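Local structure of glucan-binding protein C, GbpC (Streptococcus mutans UA159, 5UQZ) at residues K47-G52 and V58-G63; I96-Q99 and D103-T106; N114-D117 and T122-K125; A168-F173 and K178-G183; G251-L256 and K265-K270. The protein probably binds glucan at the streptococcal cell surface and mediates both sucrose-dependent and sucrose-independent adherence, this chain being its calcium-binding beta-supersandwich part. One frame throughout, in Å; residues are numbered along the deposited sequence.

Overall arrangement
Along the chain the five contacts follow one another in series, each closing before the next opens. Interactions 2, 3 and 4 form one cluster: strands 122-127 and 167-172, of interactions 3 and 4, are neighbours in a four-stranded antiparallel sheet, the centres of the two contacts are about 11 Å apart, and interaction 2 packs on the same region through Gln99, Tyr105 and Ile96. Interaction 1, where the long helix 3-51 ends, lies across the chain's centre, about 44 Å from interaction 2, centre to centre. Interaction 5 is apart from both, opposite interaction 4 across the chain's centre. Phe181 of interaction 4 and Asn267 of interaction 5 each bring their side chain to about 8 Å from the calcium ion.

Interaction 1: K47-G52 and V58-G63; sequences KEVAQG and VEKAQG
Lys60 reaches from the short helix 57-60 to the last turn of the long helix 3-51, and its aliphatic chain does the touching. Its CB points toward the helix end, and CG follows on, coming within 4.5 Å of Val49 CG1. CD then meets the backbone, 3.3 Å from Val49 O and 4.3 Å from Gly52 CA. A bend at chi3 (67°) carries CE to 4.1 Å from Val49 O, and a second at chi4 (68°) turns NZ, which makes a weak bond to a water that in turn donates to Ala50 O. Here the two helices are joined by a short connection: Gly52 leaves the helix with positive phi, and the chain turns back so that Val49 and Glu59 approach to 6.8 Å between their CA atoms. Glu59 covers the other part of Val49. Its chain, extended beyond CG, crosses the valine at about a right angle and brings the carboxylate against the CG1 and CG2 methyls, though this holds for one of two conformers and is doubtful in detail. Just after the short helix, Ala61 O bonds Asn217 ND2 and Gln62 NE2 bonds Ile219 O.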
# COMPACT_ATOMS: atom_id res chain seq x y z
N LYS A 47 -24.21 -2.56 -5.46
CA LYS A 47 -25.08 -3.72 -5.59
C LYS A 47 -24.69 -4.81 -4.60
O LYS A 47 -25.56 -5.46 -4.00
CB LYS A 47 -24.99 -4.22 -7.03
CG LYS A 47 -25.74 -5.50 -7.31
CD LYS A 47 -25.59 -5.91 -8.77
CE LYS A 47 -26.21 -7.28 -9.05
NZ LYS A 47 -25.37 -8.42 -8.64
N GLU A 48 -23.38 -5.07 -4.43
CA GLU A 48 -22.93 -6.11 -3.50
C GLU A 48 -23.34 -5.78 -2.08
O GLU A 48 -23.73 -6.68 -1.31
CB GLU A 48 -21.41 -6.26 -3.59
CG GLU A 48 -21.03 -6.90 -4.91
CD GLU A 48 -19.56 -6.87 -5.21
OE1 GLU A 48 -18.85 -6.12 -4.51
OE2 GLU A 48 -19.12 -7.58 -6.14
N VAL A 49 -23.24 -4.51 -1.70
CA VAL A 49 -23.67 -4.08 -0.36
C VAL A 49 -25.19 -4.23 -0.22
O VAL A 49 -25.69 -4.80 0.76
CB VAL A 49 -23.19 -2.64 -0.08
CG1 VAL A 49 -23.83 -2.11 1.24
CG2 VAL A 49 -21.67 -2.58 0.02
N ALA A 50 -25.95 -3.77 -1.23
CA ALA A 50 -27.41 -3.81 -1.11
C ALA A 50 -27.93 -5.24 -1.09
O ALA A 50 -28.89 -5.55 -0.37
CB ALA A 50 -28.04 -3.05 -2.27
N GLN A 51 -27.38 -6.11 -1.91
CA GLN A 51 -27.93 -7.45 -2.08
C GLN A 51 -27.33 -8.45 -1.14
O GLN A 51 -27.81 -9.59 -1.11
CB GLN A 51 -27.74 -7.91 -3.52
CG GLN A 51 -28.53 -7.04 -4.46
CD GLN A 51 -28.49 -7.50 -5.90
OE1 GLN A 51 -28.11 -8.63 -6.20
NE2 GLN A 51 -28.93 -6.65 -6.80
N GLY A 52 -26.32 -8.07 -0.39
CA GLY A 52 -25.72 -9.01 0.52
C GLY A 52 -24.87 -10.03 -0.21
O GLY A 52 -24.94 -11.23 0.10
N VAL A 58 -17.53 -5.91 3.38
CA VAL A 58 -16.67 -4.78 3.80
C VAL A 58 -17.48 -3.77 4.60
O VAL A 58 -17.00 -3.23 5.61
CB VAL A 58 -16.01 -4.10 2.59
CG1 VAL A 58 -15.25 -2.85 3.02
CG2 VAL A 58 -15.10 -5.08 1.88
N GLU A 59 -18.69 -3.47 4.14
CA GLU A 59 -19.58 -2.57 4.85
C GLU A 59 -20.43 -3.31 5.89
O GLU A 59 -20.57 -2.85 7.03
CB GLU A 59 -20.48 -1.86 3.82
CG GLU A 59 -21.32 -0.76 4.40
CD GLU A 59 -21.83 0.19 3.34
OE1 GLU A 59 -21.09 0.47 2.36
OE2 GLU A 59 -22.97 0.67 3.50
N LYS A 60 -20.98 -4.45 5.53
CA LYS A 60 -22.00 -5.06 6.37
C LYS A 60 -21.43 -5.80 7.57
O LYS A 60 -22.15 -5.94 8.57
CB LYS A 60 -22.89 -5.98 5.51
CG LYS A 60 -23.73 -5.21 4.48
CD LYS A 60 -24.60 -6.16 3.57
CE LYS A 60 -25.70 -6.88 4.35
NZ LYS A 60 -26.74 -5.91 4.80
N ALA A 61 -20.22 -6.34 7.45
CA ALA A 61 -19.71 -7.21 8.50
C ALA A 61 -18.65 -6.52 9.35
O ALA A 61 -18.18 -7.14 10.31
CB ALA A 61 -19.09 -8.46 7.92
N GLN A 62 -18.24 -5.31 9.00
CA GLN A 62 -17.09 -4.71 9.68
C GLN A 62 -17.41 -4.35 11.12
O GLN A 62 -18.26 -3.49 11.40
CB GLN A 62 -16.63 -3.45 8.93
CG GLN A 62 -15.47 -2.71 9.63
CD GLN A 62 -14.20 -3.53 9.54
OE1 GLN A 62 -14.06 -4.53 10.25
NE2 GLN A 62 -13.25 -3.08 8.68
N GLY A 63 -16.71 -4.96 12.06
CA GLY A 63 -16.75 -4.59 13.46
C GLY A 63 -15.43 -4.06 13.97
O GLY A 63 -15.36 -3.68 15.15
O HOH W 1 -28.64 -7.30 2.36

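Interaction 2: I96-Q99 and D103-T106; sequences ILQQ and DNYT
Tyr105 OH donates to Gln99 O, the carbonyl at the C-terminal end of helix 96-99, in the short direct hydrogen bond of this contact, 2.6 Å long. The hydroxyl lies in the carbonyl plane on a lone pair, with a C=O...O angle of 138°. Seen from the tyrosine, the carbonyl oxygen sits at the ring edge, near its plane. With Tyr105 CG anti to the carbonyl carbon, the ring is carried back across the turn to the helix end.

The second direct bond is weak. Asn104 ND2 gives a bent bond to Gln98 OE1, 3.1 Å long with 125° at the hydrogen, although the two amide planes are only 26° apart. Gln98 gets there by a bend at chi2, and the same OE1 accepts from Asn101 in the connecting turn. Water adds a second route: one molecule accepts from Asn104 ND2 at 2.6 Å and lies 2.6 Å from Gln98 O.

Packing is modest. Gln99 CG lies 3.9 Å from Tyr105 OH, while His91 stacks on the ring. Tyr105 OH and Gln99 O both pack on Leu169 of strand 167-172, which places the contact against the four-stranded sheet.

The loop 103-106 thus folds back onto the end of helix 96-99, where the Tyr105 hydroxyl bonds a carbonyl at the helix end and the buried tyrosine spends its proton on the backbone.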
# COMPACT_ATOMS: atom_id res chain seq x y z
N ILE A 96 14.82 6.48 -1.66
CA ILE A 96 14.25 5.33 -0.95
C ILE A 96 14.93 4.02 -1.34
O ILE A 96 15.23 3.17 -0.48
CB ILE A 96 12.73 5.29 -1.17
CG1 ILE A 96 12.10 4.23 -0.27
CG2 ILE A 96 12.41 5.16 -2.65
CD1 ILE A 96 12.06 4.69 1.18
N LEU A 97 15.17 3.80 -2.63
CA LEU A 97 15.79 2.54 -3.00
C LEU A 97 17.20 2.43 -2.48
O LEU A 97 17.60 1.34 -2.03
CB LEU A 97 15.77 2.32 -4.50
CG LEU A 97 14.37 2.11 -5.10
CD1 LEU A 97 14.44 1.70 -6.55
CD2 LEU A 97 13.58 1.08 -4.28
N GLN A 98 17.94 3.54 -2.44
CA GLN A 98 19.27 3.49 -1.84
C GLN A 98 19.21 3.34 -0.33
O GLN A 98 20.08 2.70 0.26
CB GLN A 98 20.08 4.72 -2.18
CG GLN A 98 20.54 4.81 -3.65
CD GLN A 98 21.42 3.63 -4.16
OE1 GLN A 98 21.87 2.77 -3.41
NE2 GLN A 98 21.65 3.62 -5.46
N GLN A 99 18.21 3.96 0.32
CA GLN A 99 18.07 3.79 1.76
C GLN A 99 17.89 2.32 2.13
O GLN A 99 18.28 1.91 3.22
CB GLN A 99 16.88 4.60 2.23
CG GLN A 99 16.77 4.75 3.69
CD GLN A 99 15.77 5.85 4.02
OE1 GLN A 99 15.69 6.87 3.31
NE2 GLN A 99 15.02 5.64 5.06
N ASP A 103 23.53 -3.30 0.64
CA ASP A 103 24.97 -3.26 0.35
C ASP A 103 25.63 -2.02 0.94
O ASP A 103 26.87 -1.98 1.07
CB ASP A 103 25.19 -3.14 -1.16
CG ASP A 103 24.85 -4.41 -1.93
OD1 ASP A 103 24.61 -5.46 -1.34
OD2 ASP A 103 24.88 -4.33 -3.18
N ASN A 104 24.85 -0.98 1.23
CA ASN A 104 25.39 0.31 1.66
C ASN A 104 25.48 0.45 3.17
O ASN A 104 25.73 1.55 3.68
CB ASN A 104 24.52 1.44 1.11
CG ASN A 104 24.65 1.61 -0.39
OD1 ASN A 104 25.62 1.18 -0.99
ND2 ASN A 104 23.68 2.28 -0.99
N TYR A 105 25.24 -0.62 3.90
CA TYR A 105 25.34 -0.66 5.35
C TYR A 105 26.36 -1.72 5.72
O TYR A 105 26.56 -2.69 4.97
CB TYR A 105 23.98 -1.00 5.99
CG TYR A 105 22.89 0.01 5.74
CD1 TYR A 105 22.19 0.06 4.53
CD2 TYR A 105 22.51 0.87 6.72
CE1 TYR A 105 21.16 0.97 4.31
CE2 TYR A 105 21.52 1.81 6.53
CZ TYR A 105 20.82 1.84 5.32
OH TYR A 105 19.80 2.75 5.17
N THR A 106 27.05 -1.49 6.82
CA THR A 106 28.03 -2.45 7.33
C THR A 106 27.73 -2.73 8.79
O THR A 106 26.85 -2.11 9.41
CB THR A 106 29.48 -1.96 7.20
OG1 THR A 106 29.65 -0.80 8.00
CG2 THR A 106 29.83 -1.62 5.75
O HOH W 2 22.44 3.60 0.81

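Interaction 3: N114-D117 and T122-K125; sequences NPYD and TWFK
A backbone CH rests on an aromatic face here: Thr122 CA sits over the Tyr116 ring in a CH-pi contact, 4.2 Å from the centroid and 19° off the ring normal. The peptide that follows runs over the same face, Trp123 N lying 3.6 Å above the ring plane toward its rim, so the tyrosine lies flat against the start of strand 122-127. Its chi1 of -61°, which sets CG anti to the carbonyl carbon, turns the ring toward the strand.

Farther out, Tyr116 CE2 comes to 3.5 Å from Trp123 O, and Tyr116 OH lies 3.7 Å from Trp123 CB, the two side chains running at a slant to each other. The hydroxyl itself bonds to Leu83 O. Near the root of the ring, the Thr122 methyl CG2 packs 3.7 Å from Tyr116 CD2.

The loop is shaped by an Asx turn, in which Asn114 OD1 accepts from Tyr116 N at 2.8 Å; the donor stands well above the carbonyl plane. A water joins loop to strand, accepting from Asn114 ND2, donating to Asp117 O and bonding Thr122 OG1, which also bonds Glu120 O.

In the fold, this loop covers the beginning of an outer strand of the four-stranded sheet. Thr122 and Phe124 pair with strand 167-172, strand 82-83 lies beside Asn114 and Thr122, and helix 85-91 contributes Lys85 and Arg88 against Tyr116.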
# COMPACT_ATOMS: atom_id res chain seq x y z
N ASN A 114 18.87 -1.39 21.71
CA ASN A 114 17.94 -0.51 21.00
C ASN A 114 18.20 0.95 21.36
O ASN A 114 18.07 1.32 22.54
CB ASN A 114 16.53 -0.88 21.45
CG ASN A 114 15.44 -0.11 20.66
OD1 ASN A 114 15.77 0.72 19.79
ND2 ASN A 114 14.18 -0.41 20.93
N PRO A 115 18.51 1.84 20.40
CA PRO A 115 18.69 3.24 20.73
C PRO A 115 17.42 4.05 20.59
O PRO A 115 17.45 5.25 20.88
CB PRO A 115 19.71 3.70 19.68
CG PRO A 115 19.34 2.89 18.45
CD PRO A 115 18.89 1.52 18.99
N TYR A 116 16.32 3.47 20.10
CA TYR A 116 15.09 4.20 19.81
C TYR A 116 14.19 4.20 21.05
O TYR A 116 14.05 3.20 21.76
CB TYR A 116 14.34 3.59 18.61
CG TYR A 116 15.17 3.66 17.35
CD1 TYR A 116 15.19 4.81 16.56
CD2 TYR A 116 15.97 2.60 16.96
CE1 TYR A 116 16.01 4.93 15.48
CE2 TYR A 116 16.81 2.69 15.85
CZ TYR A 116 16.81 3.85 15.12
OH TYR A 116 17.68 3.98 14.04
N ASP A 117 13.56 5.34 21.30
CA ASP A 117 12.58 5.46 22.36
C ASP A 117 11.36 4.61 21.99
O ASP A 117 11.06 4.42 20.80
CB ASP A 117 12.15 6.91 22.42
CG ASP A 117 11.33 7.21 23.64
OD1 ASP A 117 11.91 7.49 24.70
OD2 ASP A 117 10.08 7.15 23.57
N THR A 122 11.11 2.84 14.68
CA THR A 122 12.35 2.14 15.03
C THR A 122 12.91 1.44 13.80
O THR A 122 12.16 0.87 13.02
CB THR A 122 11.99 1.12 16.13
OG1 THR A 122 11.51 1.85 17.29
CG2 THR A 122 13.16 0.27 16.58
N TRP A 123 14.22 1.40 13.64
CA TRP A 123 14.86 0.78 12.48
C TRP A 123 15.72 -0.39 12.95
O TRP A 123 16.46 -0.26 13.94
CB TRP A 123 15.77 1.80 11.79
CG TRP A 123 15.11 2.84 10.97
CD1 TRP A 123 14.56 4.03 11.43
CD2 TRP A 123 14.96 2.86 9.55
NE1 TRP A 123 14.09 4.77 10.36
CE2 TRP A 123 14.33 4.07 9.20
CE3 TRP A 123 15.31 1.96 8.54
CZ2 TRP A 123 14.06 4.40 7.88
CZ3 TRP A 123 15.03 2.27 7.25
CH2 TRP A 123 14.40 3.48 6.92
N PHE A 124 15.68 -1.48 12.20
CA PHE A 124 16.48 -2.64 12.53
C PHE A 124 16.61 -3.54 11.32
O PHE A 124 15.85 -3.41 10.35
CB PHE A 124 15.92 -3.45 13.73
CG PHE A 124 14.46 -3.78 13.63
CD1 PHE A 124 14.02 -4.88 12.91
CD2 PHE A 124 13.53 -2.99 14.29
CE1 PHE A 124 12.64 -5.18 12.86
CE2 PHE A 124 12.18 -3.28 14.23
CZ PHE A 124 11.75 -4.39 13.52
N LYS A 125 17.57 -4.46 11.37
CA LYS A 125 17.69 -5.50 10.37
C LYS A 125 17.03 -6.76 10.91
O LYS A 125 17.27 -7.15 12.04
CB LYS A 125 19.19 -5.77 10.16
CG LYS A 125 19.59 -6.66 9.04
CD LYS A 125 21.00 -7.24 9.22
CE LYS A 125 22.01 -6.16 9.35
NZ LYS A 125 23.41 -6.72 9.22
O HOH W 3 11.84 1.41 20.06

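Interaction 4: A168-F173 and K178-G183; sequences ALVNLF and KTIFIG
Lys178 crosses Phe173 at about a right angle, laying its chain over one face of the ring. Its CE makes a CH-pi contact 4.0 Å from the ring centroid, 24° off the normal, and the bend at chi3 (62°) brings it there. The opposite face of the ring holds Asn171 O, displaced toward the rim, and Thr179 O is at the edge. Phe173 also runs side by side with Phe181, both pointing the same way, with Phe173 CE2 4.0 Å from Phe181 CB.

On the sheet face that carries Val170, Ile180 and Ile182, the valine is wedged between the two isoleucines. Its CG1 presses on Ile180 CG1 at 3.3 Å, tighter than ordinary van der Waals contact, while Val170 CG2 meets Ile182 CD1 at 3.7 Å. Val170 CG1 stands anti to the backbone N, which turns the two methyls to different neighbours. Ala168 CB extends the row, 3.7 Å from Ile182 CG1.

The backbones form an antiparallel beta hairpin whose axes run at 163°. Leu169 with Gly183 and Asn171 with Phe181 are hydrogen-bonded pairs, Val170 with Ile182 and Leu172 with Ile180 non-hydrogen-bonded ones. Toward the turn, the weak bond from Phe173 N to Thr179 O is supplemented by a water that donates to both Phe173 O and Thr179 O.

These are the middle strands of the four-stranded sheet, strand 122-127 flanking one and strand 325-329 the other. Ile180 and Ile182 pack on strands 151-160 and 194-204 of the larger sheet, as in a sandwich, while Phe181 stacks on Tyr100 and meets Trp328.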
# COMPACT_ATOMS: atom_id res chain seq x y z
N ALA A 168 17.02 -8.18 5.96
CA ALA A 168 16.33 -7.08 5.30
C ALA A 168 16.28 -5.94 6.32
O ALA A 168 16.25 -6.16 7.53
CB ALA A 168 14.91 -7.49 4.89
N LEU A 169 16.31 -4.71 5.80
CA LEU A 169 16.21 -3.53 6.63
C LEU A 169 14.74 -3.16 6.83
O LEU A 169 13.97 -3.12 5.85
CB LEU A 169 16.98 -2.39 5.99
CG LEU A 169 17.12 -1.11 6.84
CD1 LEU A 169 17.92 -1.39 8.12
CD2 LEU A 169 17.75 -0.01 6.00
N VAL A 170 14.37 -2.78 8.05
CA VAL A 170 12.99 -2.52 8.44
C VAL A 170 12.89 -1.17 9.11
O VAL A 170 13.67 -0.86 10.03
CB VAL A 170 12.45 -3.60 9.39
CG1 VAL A 170 11.06 -3.22 9.92
CG2 VAL A 170 12.40 -4.93 8.66
N ASN A 171 11.91 -0.37 8.69
CA ASN A 171 11.42 0.78 9.44
C ASN A 171 10.08 0.34 10.02
O ASN A 171 9.13 0.07 9.27
CB ASN A 171 11.25 1.94 8.47
CG ASN A 171 10.92 3.25 9.15
OD1 ASN A 171 10.96 3.39 10.39
ND2 ASN A 171 10.64 4.24 8.33
N LEU A 172 10.06 0.14 11.34
CA LEU A 172 8.88 -0.32 12.05
C LEU A 172 8.19 0.90 12.64
O LEU A 172 8.72 1.57 13.54
CB LEU A 172 9.30 -1.27 13.16
CG LEU A 172 8.17 -1.81 14.03
CD1 LEU A 172 7.37 -2.83 13.30
CD2 LEU A 172 8.75 -2.48 15.32
N PHE A 173 6.97 1.18 12.19
CA PHE A 173 6.28 2.39 12.67
C PHE A 173 5.74 2.18 14.07
O PHE A 173 5.24 1.10 14.42
CB PHE A 173 5.14 2.68 11.68
CG PHE A 173 5.68 3.01 10.30
CD1 PHE A 173 6.42 4.20 10.10
CD2 PHE A 173 5.58 2.09 9.26
CE1 PHE A 173 6.95 4.47 8.85
CE2 PHE A 173 6.13 2.38 8.02
CZ PHE A 173 6.82 3.57 7.82
N LYS A 178 0.26 1.42 10.55
CA LYS A 178 1.16 1.67 9.43
C LYS A 178 2.08 0.48 9.19
O LYS A 178 2.72 0.39 8.14
CB LYS A 178 1.99 2.92 9.72
CG LYS A 178 1.15 4.19 9.75
CD LYS A 178 1.97 5.37 10.27
CE LYS A 178 3.19 5.74 9.44
NZ LYS A 178 3.85 6.90 10.09
N THR A 179 2.16 -0.46 10.14
CA THR A 179 2.85 -1.74 10.01
C THR A 179 4.34 -1.57 9.71
O THR A 179 5.04 -1.09 10.59
CB THR A 179 2.10 -2.70 9.07
OG1 THR A 179 0.67 -2.55 9.20
CG2 THR A 179 2.48 -4.13 9.35
N ILE A 180 4.84 -1.97 8.53
CA ILE A 180 6.28 -2.04 8.33
C ILE A 180 6.64 -1.62 6.91
O ILE A 180 5.92 -1.93 5.94
CB ILE A 180 6.65 -3.49 8.63
CG1 ILE A 180 8.07 -3.81 8.63
CG2 ILE A 180 6.07 -4.48 7.65
CD1 ILE A 180 8.21 -5.39 8.85
N PHE A 181 7.80 -0.98 6.80
CA PHE A 181 8.43 -0.70 5.51
C PHE A 181 9.71 -1.52 5.49
O PHE A 181 10.53 -1.38 6.40
CB PHE A 181 8.69 0.81 5.36
CG PHE A 181 8.87 1.26 3.96
CD1 PHE A 181 8.17 2.35 3.51
CD2 PHE A 181 9.79 0.66 3.12
CE1 PHE A 181 8.33 2.82 2.20
CE2 PHE A 181 9.97 1.14 1.79
CZ PHE A 181 9.21 2.18 1.35
N ILE A 182 9.84 -2.45 4.55
CA ILE A 182 10.96 -3.40 4.52
C ILE A 182 11.61 -3.41 3.15
O ILE A 182 10.93 -3.22 2.12
CB ILE A 182 10.47 -4.78 4.99
CG1 ILE A 182 11.60 -5.78 5.11
CG2 ILE A 182 9.37 -5.35 4.11
CD1 ILE A 182 11.24 -7.07 5.85
N GLY A 183 12.93 -3.61 3.12
CA GLY A 183 13.59 -3.70 1.83
C GLY A 183 14.98 -4.28 1.96
O GLY A 183 15.53 -4.40 3.06
O HOH W 4 4.17 -1.06 13.17

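Interaction 5: G251-L256 and K265-K270; sequences GSSVDL and KDNQYK
Ser253 OG is gripped from two sides of the fold: it accepts from Asn267 ND2 and also bonds Tyr300 O. The asparagine bond is 2.9 Å long and nearly straight, 168° at the hydrogen, with the hydroxyl only 3° out of the amide plane. Asn267 is presented by the loop after strand 260-263, which an Asx motif holds in shape, and Ser253 lies near strand 254-257. Both side chains place their first branch between the backbone N and the carbonyl carbon, and the two CB atoms, Ser253 CB and Asn267 CB, come within 3.7 Å. Asn267 OD1 accepts from His227 N, so the asparagine amide is held at both ends.

In the Asx motif, Asp266 OD1 accepts from two backbone N-H groups, Gln268 N at 2.8 Å and Tyr269 N at 3.0 Å, the Gln268 N bond being an Asx turn. The two donors arrive differently: Tyr269 N meets the syn lone pair of OD1, whereas Gln268 N comes from above, 44° out of the carboxylate plane. The other oxygen, OD2, bonds Asn272 and the backbone of Thr229.

The site is near the metal: the Asn267 side chain lies about 8 Å from the calcium ion and about 5 Å from that of its ligand Asn226, to whose ND2 Gln268 OE1 bonds. The loop is thus second-shell to that ligand.

On the serine side there is an ST turn, with Ser252 OG accepting from Val254 N at 2.9 Å.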
# COMPACT_ATOMS: atom_id res chain seq x y z
N GLY A 251 -13.85 -4.44 -9.23
CA GLY A 251 -13.04 -3.62 -10.12
C GLY A 251 -11.57 -3.66 -9.85
O GLY A 251 -10.81 -3.00 -10.59
N SER A 252 -11.12 -4.34 -8.81
CA SER A 252 -9.69 -4.36 -8.51
C SER A 252 -8.93 -5.27 -9.47
O SER A 252 -9.47 -6.27 -9.98
CB SER A 252 -9.50 -4.87 -7.09
OG SER A 252 -8.12 -4.96 -6.83
N SER A 253 -7.66 -4.92 -9.70
CA SER A 253 -6.71 -5.79 -10.40
C SER A 253 -6.30 -7.00 -9.58
O SER A 253 -5.69 -7.92 -10.15
CB SER A 253 -5.47 -4.95 -10.74
OG SER A 253 -4.77 -4.56 -9.55
N VAL A 254 -6.61 -7.02 -8.27
CA VAL A 254 -6.12 -8.06 -7.37
C VAL A 254 -7.17 -9.17 -7.26
O VAL A 254 -8.35 -8.91 -6.99
CB VAL A 254 -5.84 -7.45 -5.98
CG1 VAL A 254 -5.55 -8.53 -4.95
CG2 VAL A 254 -4.73 -6.45 -6.11
N ASP A 255 -6.73 -10.41 -7.44
CA ASP A 255 -7.62 -11.54 -7.30
C ASP A 255 -6.85 -12.70 -6.69
O ASP A 255 -5.64 -12.63 -6.48
CB ASP A 255 -8.24 -11.94 -8.64
CG ASP A 255 -9.69 -12.44 -8.45
OD1 ASP A 255 -10.07 -13.01 -7.40
OD2 ASP A 255 -10.47 -12.26 -9.39
N LEU A 256 -7.58 -13.79 -6.44
CA LEU A 256 -7.04 -15.01 -5.88
C LEU A 256 -6.41 -15.86 -6.97
O LEU A 256 -7.04 -16.14 -8.01
CB LEU A 256 -8.18 -15.77 -5.22
CG LEU A 256 -7.82 -17.04 -4.47
CD1 LEU A 256 -6.97 -16.72 -3.23
CD2 LEU A 256 -9.11 -17.75 -4.10
N LYS A 265 -1.57 -9.27 -13.78
CA LYS A 265 -0.97 -8.44 -14.81
C LYS A 265 -0.50 -7.13 -14.20
O LYS A 265 -0.83 -6.77 -13.08
CB LYS A 265 -1.98 -8.16 -15.92
CG LYS A 265 -2.41 -9.40 -16.68
CD LYS A 265 -3.37 -8.99 -17.76
CE LYS A 265 -4.35 -10.10 -18.15
NZ LYS A 265 -4.56 -10.14 -19.64
N ASP A 266 0.30 -6.38 -14.97
CA ASP A 266 0.75 -5.06 -14.55
C ASP A 266 -0.46 -4.20 -14.19
O ASP A 266 -1.42 -4.14 -14.96
CB ASP A 266 1.57 -4.46 -15.69
CG ASP A 266 2.16 -3.06 -15.39
OD1 ASP A 266 1.37 -2.14 -15.13
OD2 ASP A 266 3.39 -2.83 -15.48
N ASN A 267 -0.42 -3.58 -13.02
CA ASN A 267 -1.47 -2.65 -12.61
C ASN A 267 -0.91 -1.27 -12.34
O ASN A 267 -1.58 -0.43 -11.74
CB ASN A 267 -2.23 -3.19 -11.40
CG ASN A 267 -1.38 -3.32 -10.15
OD1 ASN A 267 -0.22 -2.91 -10.14
ND2 ASN A 267 -1.96 -3.90 -9.10
N GLN A 268 0.32 -1.01 -12.82
CA GLN A 268 1.02 0.23 -12.50
C GLN A 268 1.03 1.25 -13.63
O GLN A 268 1.03 2.46 -13.35
CB GLN A 268 2.49 -0.09 -12.17
CG GLN A 268 3.24 1.06 -11.50
CD GLN A 268 2.90 1.20 -10.02
OE1 GLN A 268 2.58 0.23 -9.35
NE2 GLN A 268 2.96 2.42 -9.50
N TYR A 269 1.09 0.81 -14.89
CA TYR A 269 1.22 1.72 -16.03
C TYR A 269 0.14 1.43 -17.05
O TYR A 269 0.02 0.30 -17.54
CB TYR A 269 2.61 1.51 -16.70
CG TYR A 269 3.72 1.98 -15.78
CD1 TYR A 269 3.95 3.34 -15.56
CD2 TYR A 269 4.52 1.06 -15.09
CE1 TYR A 269 4.90 3.78 -14.65
CE2 TYR A 269 5.50 1.50 -14.19
CZ TYR A 269 5.67 2.84 -13.97
OH TYR A 269 6.61 3.29 -13.07
N LYS A 270 -0.60 2.48 -17.42
CA LYS A 270 -1.51 2.36 -18.55
C LYS A 270 -0.78 1.87 -19.80
O LYS A 270 -1.35 1.15 -20.61
CB LYS A 270 -2.19 3.70 -18.82
CG LYS A 270 -3.12 4.13 -17.70
CD LYS A 270 -3.84 5.40 -18.15
CE LYS A 270 -4.74 5.97 -17.11
NZ LYS A 270 -5.43 7.16 -17.79
O HOH W 5 -4.22 -7.96 -13.07